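Local coordinates for Alr4995 protein (Nostoc sp., PDB 6LRF) that is a bifunctional arginine dihydrolase and ornithine cyclodeaminase, which breaks down arginine to ornithine and probably converts ornithine on to proline, at residues B[38-43]-B[251-256]; B[401-406]-B[419-424]; B[634-639]-B[654-659]. All coordinates share one frame; numbering follows the deposited sequence.

Contact 1 of 3, residues B[38-43]-B[251-256]; sequences VEQWQG and PLTEFL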
loop_
_atom_site.group_PDB
_atom_site.type_symbol
_atom_site.label_atom_id
_atom_site.label_comp_id
_atom_site.label_asym_id
_atom_site.label_seq_id
_atom_site.Cartn_x
_atom_site.Cartn_y
_atom_site.Cartn_z
ATOM N N VAL B 38 -12.860 3.842 -54.711
ATOM C CA VAL B 38 -12.540 4.000 -56.127
ATOM C C VAL B 38 -11.886 5.349 -56.373
ATOM O O VAL B 38 -10.868 5.450 -57.053
ATOM C CB VAL B 38 -13.796 3.875 -57.011
ATOM C CG1 VAL B 38 -13.478 4.257 -58.453
ATOM C CG2 VAL B 38 -14.355 2.465 -56.940
ATOM N N GLU B 39 -12.471 6.384 -55.790
ATOM C CA GLU B 39 -11.992 7.740 -55.990
ATOM C C GLU B 39 -10.587 7.941 -55.435
ATOM O O GLU B 39 -9.746 8.570 -56.078
ATOM C CB GLU B 39 -12.961 8.732 -55.346
ATOM C CG GLU B 39 -12.554 10.186 -55.468
ATOM C CD GLU B 39 -13.737 11.125 -55.320
ATOM O OE1 GLU B 39 -14.628 10.837 -54.486
ATOM O OE2 GLU B 39 -13.778 12.147 -56.039
ATOM N N GLN B 40 -10.337 7.416 -54.238
ATOM C CA GLN B 40 -9.026 7.554 -53.598
ATOM C C GLN B 40 -7.976 6.693 -54.305
ATOM O O GLN B 40 -6.841 7.137 -54.519
ATOM C CB GLN B 40 -9.102 7.179 -52.117
ATOM C CG GLN B 40 -9.871 8.155 -51.240
ATOM C CD GLN B 40 -10.011 7.646 -49.807
ATOM O OE1 GLN B 40 -9.782 6.471 -49.536
ATOM N NE2 GLN B 40 -10.388 8.530 -48.889
ATOM N N TRP B 41 -8.368 5.467 -54.658
ATOM C CA TRP B 41 -7.504 4.562 -55.409
ATOM C C TRP B 41 -7.050 5.206 -56.712
ATOM O O TRP B 41 -5.855 5.207 -57.029
ATOM C CB TRP B 41 -8.217 3.239 -55.704
ATOM C CG TRP B 41 -7.305 2.197 -56.298
ATOM C CD1 TRP B 41 -6.578 1.263 -55.618
ATOM C CD2 TRP B 41 -7.015 1.994 -57.686
ATOM N NE1 TRP B 41 -5.857 0.488 -56.495
ATOM C CE2 TRP B 41 -6.110 0.914 -57.772
ATOM C CE3 TRP B 41 -7.431 2.622 -58.868
ATOM C CZ2 TRP B 41 -5.613 0.444 -58.991
ATOM C CZ3 TRP B 41 -6.934 2.153 -60.084
ATOM C CH2 TRP B 41 -6.035 1.073 -60.132
ATOM N N GLN B 42 -8.006 5.764 -57.458
ATOM C CA GLN B 42 -7.707 6.421 -58.729
ATOM C C GLN B 42 -6.699 7.545 -58.529
ATOM O O GLN B 42 -5.800 7.731 -59.342
ATOM C CB GLN B 42 -8.989 6.958 -59.380
ATOM C CG GLN B 42 -9.868 5.874 -59.987
ATOM C CD GLN B 42 -9.295 5.309 -61.279
ATOM O OE1 GLN B 42 -8.518 5.975 -61.971
ATOM N NE2 GLN B 42 -9.683 4.077 -61.613
ATOM N N GLY B 43 -6.843 8.279 -57.434
ATOM C CA GLY B 43 -5.902 9.339 -57.120
ATOM C C GLY B 43 -4.473 8.832 -57.035
ATOM O O GLY B 43 -3.555 9.430 -57.607
ATOM N N PRO B 251 -5.369 11.382 -50.193
ATOM C CA PRO B 251 -6.186 10.708 -49.181
ATOM C C PRO B 251 -6.434 9.248 -49.541
ATOM O O PRO B 251 -6.778 8.956 -50.694
ATOM C CB PRO B 251 -7.493 11.514 -49.186
ATOM C CG PRO B 251 -7.554 12.131 -50.528
ATOM C CD PRO B 251 -6.122 12.427 -50.907
ATOM N N LEU B 252 -6.236 8.357 -48.566
ATOM C CA LEU B 252 -6.447 6.919 -48.734
ATOM C C LEU B 252 -7.143 6.357 -47.504
ATOM O O LEU B 252 -6.945 5.196 -47.143
ATOM C CB LEU B 252 -5.118 6.187 -48.961
ATOM C CG LEU B 252 -4.368 6.450 -50.266
ATOM C CD1 LEU B 252 -2.895 6.099 -50.113
ATOM C CD2 LEU B 252 -4.988 5.664 -51.418
ATOM N N THR B 253 -7.960 7.191 -46.864
ATOM C CA THR B 253 -8.609 6.832 -45.600
ATOM C C THR B 253 -9.517 5.607 -45.709
ATOM O O THR B 253 -9.698 4.878 -44.735
ATOM C CB THR B 253 -9.444 8.015 -45.040
ATOM O OG1 THR B 253 -10.473 8.375 -45.976
ATOM C CG2 THR B 253 -8.547 9.231 -44.761
ATOM N N GLU B 254 -10.080 5.375 -46.890
ATOM C CA GLU B 254 -10.968 4.229 -47.088
ATOM C C GLU B 254 -10.203 2.906 -47.047
ATOM O O GLU B 254 -10.784 1.843 -46.822
ATOM C CB GLU B 254 -11.718 4.358 -48.418
ATOM C CG GLU B 254 -13.104 3.745 -48.408
ATOM C CD GLU B 254 -14.012 4.370 -47.354
ATOM O OE1 GLU B 254 -13.810 5.557 -47.001
ATOM O OE2 GLU B 254 -14.932 3.667 -46.877
ATOM N N PHE B 255 -8.895 2.962 -47.271
ATOM C CA PHE B 255 -8.114 1.736 -47.234
ATOM C C PHE B 255 -7.444 1.597 -45.881
ATOM O O PHE B 255 -7.092 0.485 -45.474
ATOM C CB PHE B 255 -7.097 1.698 -48.378
ATOM C CG PHE B 255 -7.737 1.578 -49.725
ATOM C CD1 PHE B 255 -8.188 0.346 -50.183
ATOM C CD2 PHE B 255 -7.931 2.703 -50.519
ATOM C CE1 PHE B 255 -8.803 0.232 -51.431
ATOM C CE2 PHE B 255 -8.548 2.593 -51.761
ATOM C CZ PHE B 255 -8.982 1.354 -52.215
ATOM N N LEU B 256 -7.304 2.717 -45.168
ATOM C CA LEU B 256 -6.823 2.664 -43.786
ATOM C C LEU B 256 -7.802 1.865 -42.933
ATOM O O LEU B 256 -7.438 1.376 -41.873
ATOM C CB LEU B 256 -6.630 4.066 -43.200
ATOM C CG LEU B 256 -5.190 4.569 -43.031
ATOM C CD1 LEU B 256 -4.612 5.022 -44.361
ATOM C CD2 LEU B 256 -5.084 5.685 -41.983
#
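Both ends of the Q40 side-chain amide are used across this contact. OE1 of Q40 accepts the backbone N-H of E254 at 2.9 Å, the donor lying in the carbonyl plane on a lone pair. NE2 of the same amide gives a hydrogen to OG1 of T253, also at 2.9 Å and nearly in the amide plane. Two such bonds fix the flip and rotation of the amide, and glutamine suits the place because it offers an acceptor and a donor side by side to the first turn of the short, weakly bonded helix 253-256. The chain is extended beyond CG (chi2 175°), and CG of Q40 passes 3.2 Å from P251 O. The carboxylate of E254 makes salt bridges to K257 and to R36, the latter on the same helix 34-49. Farther out, CE2 of F255 makes an apolar contact with CB of W41 at 4.0 Å, and a methyl of L252 lies beside the carbonyl oxygen of Q40. This is structural packing within the dimethylarginine dimethylhydrolase-like region, of the GME clan. It fastens helix 34-49 to the turn that follows strand 246-249, with Y15 meeting the F255 ring and P12 touching W41.

Contact 2 of 3, residues B[401-406]-B[419-424]; sequences NQRMDG and AQCKIL
Two N-H groups of R403 grip one atom, the backbone O of M404 (a selenomethionine). NE of R403 makes the shorter bond, 2.9 Å to M404 O, and NH2 of R403 adds a longer one at 3.2 Å to the same oxygen. The oxygen lies in the guanidinium plane, so this side-on grip fixes the rotation of the group. Arginine can curl back so because CG stands in the crowded position between backbone N and carbonyl carbon and the chain bends at chi3 (-78°). The guanidinium then offers one face to I423, whose CG2 sits 3.5 Å above the plane, offset toward the rim.

The direct hydrogen bond between the segments has a sulfur acceptor: the backbone N of R403 points at SG of C421, 3.4 Å away and nearly straight at 165°. With SG anti to its own backbone N, the cysteine reaches the backbone of the loop 401-406, a soft acceptor small enough for the place. Waters add further links. The carbonyl O of C421 receives a hydrogen from each of two waters, which also donate to O and OD1 of N401, and a third water joins D405 O to L424 N. N401 and D405 have left-handed helical backbones, which asparagine and aspartate tolerate comparatively well. At G406, CA is 3.4 Å from K422 O, and a side chain would run into that oxygen.

The loop 401-406 connects strand 395-400 to strand 407-413, passing over the end of the strand that lies between them in the mixed sheet, 416-422, itself antiparallel to 407-413. S383 bonds the backbone of D405 and G406, helix 554-567 packs on L424 and D405, and M645 of the second subunit touches R403.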
loop_
_atom_site.group_PDB
_atom_site.type_symbol
_atom_site.label_atom_id
_atom_site.label_comp_id
_atom_site.label_asym_id
_atom_site.label_seq_id
_atom_site.Cartn_x
_atom_site.Cartn_y
_atom_site.Cartn_z
ATOM N N ASN B 401 31.026 -24.281 -6.120
ATOM C CA ASN B 401 30.779 -22.937 -5.597
ATOM C C ASN B 401 29.707 -22.195 -6.380
ATOM O O ASN B 401 29.812 -20.984 -6.597
ATOM C CB ASN B 401 32.069 -22.113 -5.580
ATOM C CG ASN B 401 33.166 -22.778 -4.773
ATOM O OD1 ASN B 401 34.316 -22.825 -5.198
ATOM N ND2 ASN B 401 32.806 -23.319 -3.608
ATOM N N GLN B 402 28.672 -22.927 -6.783
ATOM C CA GLN B 402 27.637 -22.383 -7.653
ATOM C C GLN B 402 26.990 -21.139 -7.062
ATOM O O GLN B 402 26.599 -21.125 -5.908
ATOM C CB GLN B 402 26.567 -23.440 -7.916
ATOM C CG GLN B 402 25.549 -23.047 -8.990
ATOM C CD GLN B 402 26.122 -23.111 -10.395
ATOM O OE1 GLN B 402 26.899 -24.009 -10.716
ATOM N NE2 GLN B 402 25.724 -22.164 -11.244
ATOM N N ARG B 403 26.901 -20.082 -7.854
ATOM C CA ARG B 403 26.009 -18.969 -7.529
ATOM C C ARG B 403 25.611 -18.256 -8.803
ATOM O O ARG B 403 26.243 -18.431 -9.846
ATOM C CB ARG B 403 26.648 -17.973 -6.562
ATOM C CG ARG B 403 27.943 -17.391 -7.019
ATOM C CD ARG B 403 28.177 -16.044 -6.301
ATOM N NE ARG B 403 27.357 -15.023 -6.926
ATOM C CZ ARG B 403 27.246 -13.768 -6.511
ATOM N NH1 ARG B 403 27.911 -13.349 -5.445
ATOM N NH2 ARG B 403 26.470 -12.931 -7.184
HETATM N N MSE B 404 24.568 -17.450 -8.725
HETATM C CA MSE B 404 24.136 -16.742 -9.914
HETATM C C MSE B 404 25.101 -15.618 -10.248
HETATM O O MSE B 404 25.845 -15.134 -9.382
HETATM C CB MSE B 404 22.724 -16.183 -9.739
HETATM C CG MSE B 404 22.656 -15.062 -8.729
HETATM SE SE MSE B 404 20.915 -14.131 -8.839
HETATM C CE MSE B 404 19.812 -15.581 -9.585
ATOM N N ASP B 405 25.080 -15.233 -11.525
ATOM C CA ASP B 405 25.774 -14.057 -12.031
ATOM C C ASP B 405 27.283 -14.187 -11.935
ATOM O O ASP B 405 27.991 -13.190 -11.777
ATOM C CB ASP B 405 25.306 -12.800 -11.299
ATOM C CG ASP B 405 23.859 -12.443 -11.627
ATOM O OD1 ASP B 405 23.345 -12.906 -12.674
ATOM O OD2 ASP B 405 23.233 -11.713 -10.837
ATOM N N GLY B 406 27.776 -15.412 -12.048
ATOM C CA GLY B 406 29.214 -15.619 -12.120
ATOM C C GLY B 406 29.634 -16.086 -13.499
ATOM O O GLY B 406 28.784 -16.253 -14.388
ATOM N N ALA B 419 35.900 -27.334 -12.276
ATOM C CA ALA B 419 35.007 -26.299 -12.804
ATOM C C ALA B 419 34.474 -25.482 -11.635
ATOM O O ALA B 419 33.875 -26.025 -10.712
ATOM C CB ALA B 419 33.866 -26.908 -13.607
ATOM N N GLN B 420 34.720 -24.181 -11.680
ATOM C CA GLN B 420 34.450 -23.277 -10.566
ATOM C C GLN B 420 33.660 -22.051 -10.992
ATOM O O GLN B 420 34.094 -21.286 -11.841
ATOM C CB GLN B 420 35.756 -22.772 -9.956
ATOM C CG GLN B 420 36.204 -23.392 -8.674
ATOM C CD GLN B 420 37.572 -22.858 -8.276
ATOM O OE1 GLN B 420 38.462 -22.708 -9.121
ATOM N NE2 GLN B 420 37.737 -22.545 -6.999
ATOM N N CYS B 421 32.534 -21.838 -10.341
ATOM C CA CYS B 421 31.800 -20.604 -10.451
ATOM C C CYS B 421 32.550 -19.467 -9.722
ATOM O O CYS B 421 32.847 -19.558 -8.530
ATOM C CB CYS B 421 30.420 -20.837 -9.867
ATOM S SG CYS B 421 29.222 -19.688 -10.316
ATOM N N LYS B 422 32.880 -18.410 -10.444
ATOM C CA LYS B 422 33.607 -17.282 -9.861
ATOM C C LYS B 422 32.918 -15.995 -10.241
ATOM O O LYS B 422 32.474 -15.847 -11.381
ATOM C CB LYS B 422 35.056 -17.234 -10.350
ATOM C CG LYS B 422 35.981 -18.327 -9.826
ATOM C CD LYS B 422 37.356 -18.124 -10.425
ATOM C CE LYS B 422 38.487 -18.495 -9.490
ATOM N NZ LYS B 422 39.735 -17.720 -9.853
ATOM N N ILE B 423 32.823 -15.060 -9.307
ATOM C CA ILE B 423 32.338 -13.725 -9.654
ATOM C C ILE B 423 33.399 -13.006 -10.485
ATOM O O ILE B 423 34.579 -13.326 -10.392
ATOM C CB ILE B 423 31.984 -12.891 -8.407
ATOM C CG1 ILE B 423 33.226 -12.731 -7.522
ATOM C CG2 ILE B 423 30.816 -13.549 -7.647
ATOM C CD1 ILE B 423 33.016 -11.827 -6.317
ATOM N N LEU B 424 32.975 -12.039 -11.292
ATOM C CA LEU B 424 33.839 -11.447 -12.307
ATOM C C LEU B 424 35.131 -10.885 -11.741
ATOM O O LEU B 424 36.206 -11.129 -12.291
ATOM C CB LEU B 424 33.099 -10.339 -13.054
ATOM C CG LEU B 424 31.865 -10.736 -13.865
ATOM C CD1 LEU B 424 31.242 -9.507 -14.530
ATOM C CD2 LEU B 424 32.205 -11.773 -14.902
HETATM O O HOH W 1 31.272 -18.516 -6.332
HETATM O O HOH W 2 34.890 -20.277 -6.966
HETATM O O HOH W 3 29.890 -11.821 -11.116
#

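Contact 3 of 3, residues B[634-639]-B[654-659]; sequences SSMLHS and CVDINP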
loop_
_atom_site.group_PDB
_atom_site.type_symbol
_atom_site.label_atom_id
_atom_site.label_comp_id
_atom_site.label_asym_id
_atom_site.label_seq_id
_atom_site.Cartn_x
_atom_site.Cartn_y
_atom_site.Cartn_z
ATOM N N SER B 634 13.606 8.849 -6.082
ATOM C CA SER B 634 13.455 7.510 -5.490
ATOM C C SER B 634 14.763 6.749 -5.314
ATOM O O SER B 634 15.010 5.758 -5.999
ATOM C CB SER B 634 12.463 6.662 -6.307
ATOM O OG SER B 634 12.894 6.478 -7.635
ATOM N N SER B 635 15.588 7.210 -4.376
ATOM C CA SER B 635 16.878 6.574 -4.134
ATOM C C SER B 635 17.063 6.124 -2.687
ATOM O O SER B 635 18.191 5.842 -2.268
ATOM C CB SER B 635 18.019 7.517 -4.543
ATOM O OG SER B 635 17.768 8.838 -4.084
HETATM N N MSE B 636 15.966 6.053 -1.935
HETATM C CA MSE B 636 15.931 5.335 -0.643
HETATM C C MSE B 636 17.075 5.634 0.341
HETATM O O MSE B 636 17.075 6.645 1.058
HETATM C CB MSE B 636 15.922 3.815 -0.898
HETATM C CG MSE B 636 14.715 3.265 -1.684
HETATM SE SE MSE B 636 13.058 3.083 -0.630
HETATM C CE MSE B 636 12.601 1.225 -1.047
ATOM N N LEU B 637 18.049 4.727 0.361
ATOM C CA LEU B 637 19.167 4.773 1.304
ATOM C C LEU B 637 20.090 5.952 1.050
ATOM O O LEU B 637 20.664 6.514 1.979
ATOM C CB LEU B 637 19.984 3.479 1.236
ATOM C CG LEU B 637 20.679 3.098 2.550
ATOM C CD1 LEU B 637 19.618 3.064 3.650
ATOM C CD2 LEU B 637 21.427 1.752 2.483
ATOM N N HIS B 638 20.251 6.324 -0.212
ATOM C CA HIS B 638 21.132 7.432 -0.538
ATOM C C HIS B 638 20.490 8.745 -0.141
ATOM O O HIS B 638 21.178 9.673 0.280
ATOM C CB HIS B 638 21.488 7.414 -2.022
ATOM C CG HIS B 638 22.174 6.155 -2.434
ATOM N ND1 HIS B 638 23.544 6.013 -2.406
ATOM C CD2 HIS B 638 21.677 4.956 -2.818
ATOM C CE1 HIS B 638 23.864 4.786 -2.779
ATOM N NE2 HIS B 638 22.748 4.124 -3.035
ATOM N N SER B 639 19.170 8.814 -0.247
ATOM C CA SER B 639 18.457 10.028 0.105
ATOM C C SER B 639 18.537 10.293 1.615
ATOM O O SER B 639 18.652 11.450 2.047
ATOM C CB SER B 639 17.002 9.942 -0.356
ATOM O OG SER B 639 16.938 9.940 -1.770
ATOM N N CYS B 654 11.614 15.383 -2.506
ATOM C CA CYS B 654 11.688 13.940 -2.340
ATOM C C CYS B 654 10.583 13.237 -3.116
ATOM O O CYS B 654 9.401 13.398 -2.809
ATOM C CB CYS B 654 11.600 13.571 -0.863
ATOM S SG CYS B 654 11.989 11.830 -0.537
ATOM N N VAL B 655 10.963 12.460 -4.126
ATOM C CA VAL B 655 9.986 11.742 -4.932
ATOM C C VAL B 655 10.204 10.249 -4.803
ATOM O O VAL B 655 11.322 9.760 -4.984
ATOM C CB VAL B 655 10.070 12.156 -6.414
ATOM C CG1 VAL B 655 8.891 11.594 -7.183
ATOM C CG2 VAL B 655 10.110 13.681 -6.538
ATOM N N ASP B 656 9.139 9.526 -4.480
ATOM C CA ASP B 656 9.219 8.077 -4.346
ATOM C C ASP B 656 7.812 7.508 -4.374
ATOM O O ASP B 656 6.872 8.166 -3.936
ATOM C CB ASP B 656 9.946 7.687 -3.050
ATOM C CG ASP B 656 10.678 6.349 -3.163
ATOM O OD1 ASP B 656 10.152 5.437 -3.849
ATOM O OD2 ASP B 656 11.781 6.218 -2.570
ATOM N N ILE B 657 7.656 6.300 -4.908
ATOM C CA ILE B 657 6.335 5.672 -4.976
ATOM C C ILE B 657 5.983 5.091 -3.609
ATOM O O ILE B 657 4.814 4.844 -3.306
ATOM C CB ILE B 657 6.259 4.560 -6.066
ATOM C CG1 ILE B 657 4.803 4.280 -6.451
ATOM C CG2 ILE B 657 6.940 3.267 -5.592
ATOM C CD1 ILE B 657 3.993 5.520 -6.789
ATOM N N ASN B 658 7.012 4.874 -2.794
ATOM C CA ASN B 658 6.844 4.414 -1.423
ATOM C C ASN B 658 6.677 5.593 -0.460
ATOM O O ASN B 658 7.653 6.283 -0.147
ATOM C CB ASN B 658 8.046 3.568 -0.997
ATOM C CG ASN B 658 7.829 2.867 0.337
ATOM O OD1 ASN B 658 6.962 3.251 1.128
ATOM N ND2 ASN B 658 8.621 1.828 0.591
ATOM N N PRO B 659 5.445 5.809 0.039
ATOM C CA PRO B 659 5.190 6.926 0.958
ATOM C C PRO B 659 5.950 6.850 2.295
ATOM O O PRO B 659 5.879 7.806 3.066
ATOM C CB PRO B 659 3.670 6.852 1.187
ATOM C CG PRO B 659 3.273 5.485 0.799
ATOM C CD PRO B 659 4.216 5.064 -0.280
#
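With CG anti to its backbone N (chi1 -151°), D656 turns its carboxylate toward the loop 634-636. S634 keeps OG in the crowded position between backbone N and carbonyl carbon (chi1 61°), and it is CB of S634 that meets the acid, 3.6 Å from D656 OD1. M636, a selenomethionine, bends at chi2 (-77°) and chi3, which brings its SE to 3.9 Å from D656 OD2, the two side chains crossing at about a right angle.

One hydrogen bond joins the segments. The backbone N of S634 gives its hydrogen to V655 O at 2.7 Å, approaching nearly along the C=O axis, so that pairing of the two strands reaches just past the end of strand 629-633.

OD1 of D656 also receives a weak bond from the backbone N of I657. A second weak bond, from N658 N to D656 OD1 at 3.4 Å, closes an Asx turn. OD2 is buried with no partner in the model, which would tend to raise the pKa, while the N-H groups at OD1 and the nearby helix start would work against this. An alanine here would remove both oxygens and would probably loosen the turn and the packing against S634 and M636. Two residues on, N658 suits its place as an N-cap: its OD1 accepts A660 N at the start of helix 659-665. Within 634-639, OG of S635 and OG of S639 share a hydrogen bond of 2.7 Å, and T494 also bonds S635.

The contact brings together the C-terminal ends of two adjacent parallel strands in a beta-alpha-beta unit, strand 629-633, helix 637-645 and strand 651-656. Strand order 3-2-1-4-5-6 marks the sheet as a Rossmann fold, at the C-terminal ends of whose strands dinucleotides commonly bind, although this structure is unliganded.

How the contacts relate
From the N terminus the three contacts follow one another in series, and none nests in or crosses another. Contact 1 closes by far the longest loop, 207 intervening residues, and so brings an early helix of the dimethylarginine dimethylhydrolase-like region back against a late turn of the same region. Contact 2 closes a loop of only 12 residues, mostly strand, within the mixed sheet of the C-terminal part. Contact 3 spans 14 residues and joins the ends of one beta-alpha-beta unit in the Rossmann sheet. Contacts 1 and 2 lie on opposite sides of the chain's centre, their centres about 62 Å apart. Contacts 2 and 3 have centres about 33 Å apart, and both touch the second subunit.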